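PDB 5DQP: EDTA monooxygenase from EDTA-degrading bacterium BNC1, which probably oxidises the metal chelator EDTA as an FMN-dependent monooxygenase that uses molecular oxygen and works with a partner flavin reductase. Local coordinates for residues A[207-212]-A[227-232]; A[242-247]-A[261-266]; A[5-10]-A[49-54]. All coordinates share one frame; numbering follows the deposited sequence.

Contact 1: A[207-212]-A[227-232]; sequences PPVVVQ and GEIIYA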
loop_
_atom_site.group_PDB
_atom_site.type_symbol
_atom_site.label_atom_id
_atom_site.label_comp_id
_atom_site.label_asym_id
_atom_site.label_seq_id
_atom_site.Cartn_x
_atom_site.Cartn_y
_atom_site.Cartn_z
ATOM N N PRO A 207 -13.960 -12.349 -0.725
ATOM C CA PRO A 207 -12.818 -11.604 -1.285
ATOM C C PRO A 207 -13.075 -10.102 -1.332
ATOM O O PRO A 207 -14.202 -9.632 -1.098
ATOM C CB PRO A 207 -12.702 -12.201 -2.697
ATOM C CG PRO A 207 -14.118 -12.495 -3.077
ATOM C CD PRO A 207 -14.753 -13.011 -1.780
ATOM N N PRO A 208 -12.043 -9.301 -1.627
ATOM C CA PRO A 208 -12.250 -7.858 -1.761
ATOM C C PRO A 208 -13.279 -7.533 -2.825
ATOM O O PRO A 208 -13.379 -8.214 -3.847
ATOM C CB PRO A 208 -10.865 -7.334 -2.173
ATOM C CG PRO A 208 -9.902 -8.400 -1.683
ATOM C CD PRO A 208 -10.641 -9.679 -1.914
ATOM N N VAL A 209 -14.043 -6.467 -2.570
ATOM C CA VAL A 209 -15.003 -5.950 -3.546
ATOM C C VAL A 209 -14.258 -5.353 -4.735
ATOM O O VAL A 209 -13.249 -4.658 -4.574
ATOM C CB VAL A 209 -15.908 -4.906 -2.865
ATOM C CG1 VAL A 209 -16.789 -4.160 -3.870
ATOM C CG2 VAL A 209 -16.756 -5.568 -1.787
ATOM N N VAL A 210 -14.738 -5.625 -5.943
ATOM C CA VAL A 210 -14.090 -5.143 -7.164
ATOM C C VAL A 210 -14.973 -4.077 -7.792
ATOM O O VAL A 210 -16.168 -4.300 -8.013
ATOM C CB VAL A 210 -13.805 -6.286 -8.157
ATOM C CG1 VAL A 210 -13.345 -5.728 -9.521
ATOM C CG2 VAL A 210 -12.730 -7.237 -7.590
ATOM N N VAL A 211 -14.372 -2.932 -8.099
ATOM C CA VAL A 211 -15.056 -1.760 -8.614
ATOM C C VAL A 211 -14.575 -1.525 -10.033
ATOM O O VAL A 211 -13.423 -1.821 -10.370
ATOM C CB VAL A 211 -14.804 -0.533 -7.700
ATOM C CG1 VAL A 211 -15.398 0.792 -8.310
ATOM C CG2 VAL A 211 -15.377 -0.802 -6.304
ATOM N N GLN A 212 -15.476 -1.014 -10.881
ATOM C CA GLN A 212 -15.185 -0.764 -12.288
ATOM C C GLN A 212 -15.773 0.578 -12.714
ATOM O O GLN A 212 -16.784 1.037 -12.175
ATOM C CB GLN A 212 -15.718 -1.905 -13.176
ATOM C CG GLN A 212 -15.244 -1.857 -14.657
ATOM C CD GLN A 212 -16.091 -0.936 -15.544
ATOM O OE1 GLN A 212 -17.267 -0.681 -15.250
ATOM N NE2 GLN A 212 -15.488 -0.422 -16.626
ATOM N N GLY A 227 -17.217 -6.594 -12.127
ATOM C CA GLY A 227 -17.518 -5.389 -11.371
ATOM C C GLY A 227 -18.700 -5.608 -10.445
ATOM O O GLY A 227 -19.739 -6.129 -10.856
ATOM N N GLU A 228 -18.530 -5.247 -9.182
ATOM C CA GLU A 228 -19.637 -5.289 -8.237
ATOM C C GLU A 228 -20.162 -3.906 -7.953
ATOM O O GLU A 228 -21.344 -3.747 -7.635
ATOM C CB GLU A 228 -19.186 -5.947 -6.935
ATOM C CG GLU A 228 -18.419 -7.206 -7.243
ATOM C CD GLU A 228 -17.930 -7.933 -6.014
ATOM O OE1 GLU A 228 -16.709 -7.875 -5.724
ATOM O OE2 GLU A 228 -18.773 -8.568 -5.351
ATOM N N ILE A 229 -19.287 -2.911 -8.055
ATOM C CA ILE A 229 -19.676 -1.514 -8.076
ATOM C C ILE A 229 -19.197 -0.912 -9.384
ATOM O O ILE A 229 -18.054 -1.131 -9.808
ATOM C CB ILE A 229 -19.106 -0.716 -6.895
ATOM C CG1 ILE A 229 -19.318 -1.451 -5.573
ATOM C CG2 ILE A 229 -19.736 0.669 -6.877
ATOM C CD1 ILE A 229 -18.676 -0.724 -4.386
ATOM N N ILE A 230 -20.077 -0.153 -10.016
ATOM C CA ILE A 230 -19.775 0.560 -11.243
ATOM C C ILE A 230 -20.009 2.041 -10.979
ATOM O O ILE A 230 -21.097 2.433 -10.530
ATOM C CB ILE A 230 -20.652 0.057 -12.403
ATOM C CG1 ILE A 230 -20.635 -1.486 -12.460
ATOM C CG2 ILE A 230 -20.261 0.759 -13.709
ATOM C CD1 ILE A 230 -21.630 -2.082 -13.445
ATOM N N TYR A 231 -18.986 2.852 -11.240
ATOM C CA TYR A 231 -19.120 4.304 -11.240
ATOM C C TYR A 231 -19.662 4.768 -12.577
ATOM O O TYR A 231 -19.282 4.246 -13.624
ATOM C CB TYR A 231 -17.780 4.982 -11.000
ATOM C CG TYR A 231 -17.187 4.714 -9.655
ATOM C CD1 TYR A 231 -17.927 4.079 -8.656
ATOM C CD2 TYR A 231 -15.889 5.108 -9.370
ATOM C CE1 TYR A 231 -17.379 3.850 -7.410
ATOM C CE2 TYR A 231 -15.335 4.896 -8.124
ATOM C CZ TYR A 231 -16.075 4.269 -7.147
ATOM O OH TYR A 231 -15.506 4.043 -5.914
ATOM N N ALA A 232 -20.551 5.761 -12.537
ATOM C CA ALA A 232 -21.215 6.241 -13.736
ATOM C C ALA A 232 -21.163 7.759 -13.803
ATOM O O ALA A 232 -20.957 8.457 -12.803
ATOM C CB ALA A 232 -22.683 5.771 -13.813
HETATM O O HOH W 1 -14.669 -9.558 -6.009
#

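Contact 2: A[242-247]-A[261-266]; sequences RFVAEA and TLVLPS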
loop_
_atom_site.group_PDB
_atom_site.type_symbol
_atom_site.label_atom_id
_atom_site.label_comp_id
_atom_site.label_asym_id
_atom_site.label_seq_id
_atom_site.Cartn_x
_atom_site.Cartn_y
_atom_site.Cartn_z
ATOM N N ARG A 242 -31.478 3.820 -17.852
ATOM C CA ARG A 242 -31.019 2.924 -18.906
ATOM C C ARG A 242 -29.720 2.230 -18.513
ATOM O O ARG A 242 -29.566 1.011 -18.683
ATOM C CB ARG A 242 -30.834 3.734 -20.194
ATOM C CG ARG A 242 -30.470 2.914 -21.442
ATOM C CD ARG A 242 -30.263 3.789 -22.712
ATOM N NE ARG A 242 -30.761 5.167 -22.592
ATOM C CZ ARG A 242 -32.046 5.511 -22.661
ATOM N NH1 ARG A 242 -32.972 4.570 -22.840
ATOM N NH2 ARG A 242 -32.410 6.793 -22.539
ATOM N N PHE A 243 -28.759 2.999 -18.000
ATOM C CA PHE A 243 -27.447 2.436 -17.702
ATOM C C PHE A 243 -27.539 1.408 -16.576
ATOM O O PHE A 243 -26.954 0.327 -16.674
ATOM C CB PHE A 243 -26.466 3.557 -17.363
ATOM C CG PHE A 243 -25.083 3.079 -17.080
ATOM C CD1 PHE A 243 -24.174 2.890 -18.118
ATOM C CD2 PHE A 243 -24.680 2.819 -15.779
ATOM C CE1 PHE A 243 -22.886 2.436 -17.871
ATOM C CE2 PHE A 243 -23.384 2.367 -15.514
ATOM C CZ PHE A 243 -22.480 2.181 -16.567
ATOM N N VAL A 244 -28.317 1.707 -15.528
ATOM C CA VAL A 244 -28.539 0.748 -14.446
ATOM C C VAL A 244 -29.191 -0.519 -14.985
ATOM O O VAL A 244 -28.750 -1.633 -14.691
ATOM C CB VAL A 244 -29.392 1.376 -13.326
ATOM C CG1 VAL A 244 -29.853 0.299 -12.325
ATOM C CG2 VAL A 244 -28.643 2.507 -12.626
ATOM N N ALA A 245 -30.268 -0.368 -15.768
ATOM C CA ALA A 245 -30.970 -1.547 -16.265
ATOM C C ALA A 245 -30.043 -2.426 -17.098
ATOM O O ALA A 245 -30.061 -3.654 -16.961
ATOM C CB ALA A 245 -32.197 -1.138 -17.083
ATOM N N GLU A 246 -29.239 -1.813 -17.977
ATOM C CA GLU A 246 -28.282 -2.556 -18.803
ATOM C C GLU A 246 -27.147 -3.166 -17.991
ATOM O O GLU A 246 -26.639 -4.229 -18.363
ATOM C CB GLU A 246 -27.677 -1.652 -19.886
ATOM C CG GLU A 246 -28.675 -1.186 -20.942
ATOM C CD GLU A 246 -28.041 -0.304 -22.007
ATOM O OE1 GLU A 246 -28.796 0.364 -22.749
ATOM O OE2 GLU A 246 -26.791 -0.279 -22.104
ATOM N N ALA A 247 -26.714 -2.513 -16.909
ATOM C CA ALA A 247 -25.703 -3.121 -16.042
ATOM C C ALA A 247 -26.261 -4.367 -15.377
ATOM O O ALA A 247 -25.619 -5.425 -15.365
ATOM C CB ALA A 247 -25.219 -2.121 -14.986
ATOM N N THR A 261 -24.569 -6.209 -8.340
ATOM C CA THR A 261 -24.089 -5.001 -9.003
ATOM C C THR A 261 -24.792 -3.761 -8.454
ATOM O O THR A 261 -26.025 -3.681 -8.444
ATOM C CB THR A 261 -24.326 -5.093 -10.523
ATOM O OG1 THR A 261 -23.595 -6.206 -11.064
ATOM C CG2 THR A 261 -23.907 -3.794 -11.226
ATOM N N LEU A 262 -24.000 -2.798 -8.012
ATOM C CA LEU A 262 -24.463 -1.471 -7.642
ATOM C C LEU A 262 -23.871 -0.467 -8.624
ATOM O O LEU A 262 -22.701 -0.587 -9.001
ATOM C CB LEU A 262 -24.045 -1.133 -6.206
ATOM C CG LEU A 262 -24.513 -2.097 -5.101
ATOM C CD1 LEU A 262 -23.818 -1.734 -3.805
ATOM C CD2 LEU A 262 -26.014 -1.999 -4.916
ATOM N N VAL A 263 -24.694 0.496 -9.061
ATOM C CA VAL A 263 -24.270 1.602 -9.917
ATOM C C VAL A 263 -24.297 2.900 -9.110
ATOM O O VAL A 263 -25.328 3.259 -8.517
ATOM C CB VAL A 263 -25.162 1.724 -11.172
ATOM C CG1 VAL A 263 -24.743 2.921 -12.027
ATOM C CG2 VAL A 263 -25.130 0.443 -11.985
ATOM N N LEU A 264 -23.181 3.622 -9.118
ATOM C CA LEU A 264 -23.039 4.877 -8.374
ATOM C C LEU A 264 -22.563 5.974 -9.321
ATOM O O LEU A 264 -21.365 6.028 -9.645
ATOM C CB LEU A 264 -22.061 4.742 -7.212
ATOM C CG LEU A 264 -22.087 3.483 -6.359
ATOM C CD1 LEU A 264 -21.186 3.676 -5.152
ATOM C CD2 LEU A 264 -23.498 3.138 -5.923
ATOM N N PRO A 265 -23.464 6.850 -9.785
ATOM C CA PRO A 265 -23.030 8.044 -10.519
ATOM C C PRO A 265 -22.197 8.951 -9.627
ATOM O O PRO A 265 -22.428 9.051 -8.423
ATOM C CB PRO A 265 -24.352 8.716 -10.924
ATOM C CG PRO A 265 -25.390 7.642 -10.840
ATOM C CD PRO A 265 -24.932 6.829 -9.632
ATOM N N SER A 266 -21.213 9.600 -10.234
ATOM C CA SER A 266 -20.239 10.417 -9.539
ATOM C C SER A 266 -20.531 11.869 -9.864
ATOM O O SER A 266 -20.846 12.196 -11.010
ATOM C CB SER A 266 -18.804 10.039 -9.961
ATOM O OG SER A 266 -17.828 10.767 -9.225
#

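Contact 3: A[5-10]-A[49-54]; sequences RMYLVS and RIDAFF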
loop_
_atom_site.group_PDB
_atom_site.type_symbol
_atom_site.label_atom_id
_atom_site.label_comp_id
_atom_site.label_asym_id
_atom_site.label_seq_id
_atom_site.Cartn_x
_atom_site.Cartn_y
_atom_site.Cartn_z
ATOM N N ARG A 5 -31.693 0.699 0.418
ATOM C CA ARG A 5 -31.287 2.020 0.871
ATOM C C ARG A 5 -30.182 2.549 -0.047
ATOM O O ARG A 5 -29.597 1.811 -0.839
ATOM C CB ARG A 5 -30.870 1.977 2.354
ATOM C CG ARG A 5 -29.722 1.018 2.716
ATOM C CD ARG A 5 -28.351 1.674 2.485
ATOM N NE ARG A 5 -27.264 0.978 3.173
ATOM C CZ ARG A 5 -26.021 1.441 3.304
ATOM N NH1 ARG A 5 -25.119 0.706 3.944
ATOM N NH2 ARG A 5 -25.667 2.632 2.798
ATOM N N MET A 6 -29.915 3.847 0.063
ATOM C CA MET A 6 -28.930 4.538 -0.765
ATOM C C MET A 6 -27.513 4.320 -0.230
ATOM O O MET A 6 -27.287 4.390 0.982
ATOM C CB MET A 6 -29.251 6.040 -0.773
ATOM C CG MET A 6 -28.321 6.919 -1.599
ATOM S SD MET A 6 -28.731 8.662 -1.377
ATOM C CE MET A 6 -30.460 8.681 -1.884
ATOM N N TYR A 7 -26.559 4.088 -1.133
ATOM C CA TYR A 7 -25.147 3.974 -0.757
ATOM C C TYR A 7 -24.397 5.248 -1.140
ATOM O O TYR A 7 -24.718 5.893 -2.138
ATOM C CB TYR A 7 -24.481 2.758 -1.422
ATOM C CG TYR A 7 -25.176 1.460 -1.082
ATOM C CD1 TYR A 7 -24.887 0.783 0.090
ATOM C CD2 TYR A 7 -26.160 0.935 -1.922
ATOM C CE1 TYR A 7 -25.557 -0.393 0.418
ATOM C CE2 TYR A 7 -26.830 -0.225 -1.603
ATOM C CZ TYR A 7 -26.525 -0.881 -0.429
ATOM O OH TYR A 7 -27.181 -2.040 -0.118
ATOM N N LEU A 8 -23.397 5.612 -0.337
ATOM C CA LEU A 8 -22.606 6.816 -0.569
ATOM C C LEU A 8 -21.117 6.527 -0.433
ATOM O O LEU A 8 -20.685 5.892 0.536
ATOM C CB LEU A 8 -22.998 7.929 0.413
ATOM C CG LEU A 8 -24.389 8.534 0.268
ATOM C CD1 LEU A 8 -24.591 9.522 1.387
ATOM C CD2 LEU A 8 -24.576 9.228 -1.114
ATOM N N VAL A 9 -20.334 7.022 -1.383
ATOM C CA VAL A 9 -18.882 6.890 -1.368
ATOM C C VAL A 9 -18.276 8.270 -1.573
ATOM O O VAL A 9 -18.788 9.058 -2.374
ATOM C CB VAL A 9 -18.406 5.916 -2.470
ATOM C CG1 VAL A 9 -16.846 5.892 -2.531
ATOM C CG2 VAL A 9 -18.998 4.527 -2.250
ATOM N N SER A 10 -17.182 8.567 -0.870
ATOM C CA SER A 10 -16.580 9.899 -0.913
ATOM C C SER A 10 -15.170 9.834 -1.489
ATOM O O SER A 10 -14.305 9.154 -0.930
ATOM C CB SER A 10 -16.523 10.535 0.480
ATOM O OG SER A 10 -15.842 9.691 1.421
ATOM N N ARG A 49 -21.446 8.158 8.422
ATOM C CA ARG A 49 -21.736 6.782 8.001
ATOM C C ARG A 49 -21.566 6.576 6.495
ATOM O O ARG A 49 -22.216 5.710 5.897
ATOM C CB ARG A 49 -23.144 6.348 8.411
ATOM C CG ARG A 49 -23.495 6.588 9.858
ATOM C CD ARG A 49 -22.435 6.051 10.817
ATOM N NE ARG A 49 -22.804 6.366 12.197
ATOM C CZ ARG A 49 -21.990 6.887 13.109
ATOM N NH1 ARG A 49 -20.725 7.177 12.818
ATOM N NH2 ARG A 49 -22.454 7.112 14.331
ATOM N N ILE A 50 -20.720 7.374 5.845
ATOM C CA ILE A 50 -20.402 7.081 4.454
ATOM C C ILE A 50 -19.939 5.635 4.370
ATOM O O ILE A 50 -19.269 5.131 5.277
ATOM C CB ILE A 50 -19.344 8.066 3.924
ATOM C CG1 ILE A 50 -19.861 9.510 4.028
ATOM C CG2 ILE A 50 -19.002 7.767 2.476
ATOM C CD1 ILE A 50 -21.276 9.757 3.491
ATOM N N ASP A 51 -20.330 4.934 3.297
ATOM C CA ASP A 51 -19.994 3.518 3.227
ATOM C C ASP A 51 -18.504 3.300 2.984
ATOM O O ASP A 51 -17.911 2.392 3.576
ATOM C CB ASP A 51 -20.829 2.826 2.160
ATOM C CG ASP A 51 -22.295 2.828 2.511
ATOM O OD1 ASP A 51 -22.659 2.150 3.501
ATOM O OD2 ASP A 51 -23.069 3.532 1.830
ATOM N N ALA A 52 -17.875 4.115 2.137
ATOM C CA ALA A 52 -16.442 3.953 1.889
ATOM C C ALA A 52 -15.862 5.252 1.344
ATOM O O ALA A 52 -16.576 6.046 0.726
ATOM C CB ALA A 52 -16.170 2.808 0.899
ATOM N N PHE A 53 -14.563 5.466 1.584
ATOM C CA PHE A 53 -13.869 6.481 0.816
ATOM C C PHE A 53 -13.349 5.843 -0.471
ATOM O O PHE A 53 -13.315 4.620 -0.628
ATOM C CB PHE A 53 -12.733 7.150 1.623
ATOM C CG PHE A 53 -11.630 6.193 2.079
ATOM C CD1 PHE A 53 -10.588 5.864 1.235
ATOM C CD2 PHE A 53 -11.645 5.648 3.358
ATOM C CE1 PHE A 53 -9.595 4.983 1.633
ATOM C CE2 PHE A 53 -10.652 4.782 3.781
ATOM C CZ PHE A 53 -9.623 4.441 2.918
ATOM N N PHE A 54 -12.966 6.691 -1.411
ATOM C CA PHE A 54 -12.418 6.236 -2.672
ATOM C C PHE A 54 -11.170 7.037 -3.012
ATOM O O PHE A 54 -11.139 8.263 -2.853
ATOM C CB PHE A 54 -13.469 6.380 -3.786
ATOM C CG PHE A 54 -12.912 6.236 -5.176
ATOM C CD1 PHE A 54 -12.385 5.030 -5.595
ATOM C CD2 PHE A 54 -12.953 7.292 -6.070
ATOM C CE1 PHE A 54 -11.891 4.874 -6.866
ATOM C CE2 PHE A 54 -12.465 7.146 -7.378
ATOM C CZ PHE A 54 -11.935 5.940 -7.768
#

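Contact 1: A[207-212]-A[227-232]
V211 lays one methyl over a face of the Y231 ring, with CG1 3.9 Å from the ring centroid and displaced toward the rim near CZ, a CH-pi contact. CG1 stands anti to the backbone N (chi1 174°), which directs it to the tyrosine and leaves the other methyl, CG2, for I229, whose CB it meets at 3.8 Å. The isoleucine lies obliquely against V211, and its CD1 end reaches on to V209 CG1 at 4.0 Å. This run of apolar groups lines the inner face of a TIM barrel, where the edge of one ring also meets the face of the other between Y231 and F54. Q212 and I230 point to the other face, with Q212 OE1 3.7 Å from I230 CG2, and both touch A223 of helix 217-226, the helix that completes this beta-alpha-beta unit. Between the faces the two parallel strands are joined by Q212 N to I229 O (2.8 Å) and Y231 N to Q212 O (3.0 Å), while V210 O takes the amide of E228 and, weakly, that of I229. E228 fastens the N-terminal end of the strand pair: its chain is extended beyond CG, and OE1 accepts V210 N at 3.0 Å, on its anti side and 27° out of the carboxylate plane. A water donates hydrogen bonds to both E228 OE1 and P208 O, and OE2 forms a salt bridge with R419. An alanine in place of E228 would probably leave the V210 amide without this acceptor and R419 without its carboxylate partner. The chemistry is thus divided: apolar contacts line the inward face of the two strands, whereas a buried carboxylate, shared among an amide, a water and an arginine, ties the start of one strand to its neighbour.

Contact 2: A[242-247]-A[261-266]
V263 packs against helix 237-253, its side chain overlapped by F243, V244 and A247. The contact is the helix-on-strand layer of a beta-alpha-beta unit in the TIM barrel, in which strand 229-233 leads through the helix to strand 262-271. The helical segment 242-247 runs roughly antiparallel to strand 262-266, at 154°, with the two axes 9.0 Å apart at their closest. The two methyls of the valine divide F243 and A247 between them, and V244 is close to both. CG1 comes to the edge of the F243 ring, in the ring plane, and lies 3.8 Å from F243 CD2 with CE2 just as near. The phenylalanine CG is anti to its backbone N (chi1 -178°), and the end of the ring comes closer to the strand than its first bond suggests. CB of V263 meets V244 CG2 at 3.9 Å, the two side chains lying obliquely to one another. The second methyl, CG2, lies 3.9 Å from A247 CB and also near V244 CG2. F243 and A247 are one helical turn apart, linked by the bond from A247 N to F243 O (2.9 Å), so both flanks of the valine are set by the same turn.

The contact is wholly apolar. Its F243 side also packs on I230 and A232, which extends the layer over the neighbouring strand, and the ring comes within about 4 Å of a bound polyether that probably derives from the crystallisation liquor. L262 and L264 point away from the helix, L264 reaching I229 and V9. D379 takes the V263 amide through OD2. Just before the strand A247 contributes a second, looser touch, its CB lying 4.3 Å from T261 CG2.

Contact 3: A[5-10]-A[49-54]
R5 meets D51 tip to tip, gripping the carboxylate end-on at the partly exposed end of the first two, parallel strands of the TIM barrel. NH1 reaches D51 OD1 at 2.9 Å and NH2 reaches OD2 at 2.9 Å, although the guanidinium and carboxylate planes are turned 34° apart. OD2 receives the arginine on its syn lone pair and uses its anti lone pair for L8 N (3.0 Å), so the aspartate joins the salt bridge to the strand backbone. R5 NH2 also donates to M6 O, and Y7 CE1 lies over the centre of the guanidinium; the bonds to D51 and M6 O, with the ring packed over one face, probably limit the group's rotation. D51 comes two residues after R49, where a Schellman motif closes helix 35-47.

Further along, polar side chains give way to close packing in the buried part. L8 CD1 touches I50 CD1 at 3.9 Å, and V9 CG1, anti to its backbone N (chi1 175°), presses on F54 CB at 3.6 Å. The F54 side chain also lies close to T94, a predicted FMN-binding residue. The strands are paired here by S10 N to A52 O and by F54 N to S10 O (2.8 Å). S10 OG is buried with no hydrogen-bond partner in the model, its nearest neighbours across the strands including I50 CG2 at 3.8 Å.

Overall arrangement
All three contacts belong to one TIM barrel, and they divide its layers. Contacts 1 and 3 are buried strand pairings within the parallel sheet, each with backbone bonds and a carboxylate that holds one end; contact 2, partly buried, joins the sheet to the outer helical layer and relies on apolar side chains alone. Contacts 1 and 2 are directly coupled, since strands 229-233 and 262-271 are neighbours and I230 O lies 2.8 Å from L264 N, a probable hydrogen bond. Contact 3 meets the others across the barrel interior through inward side chains, among them Y7, which packs on L262.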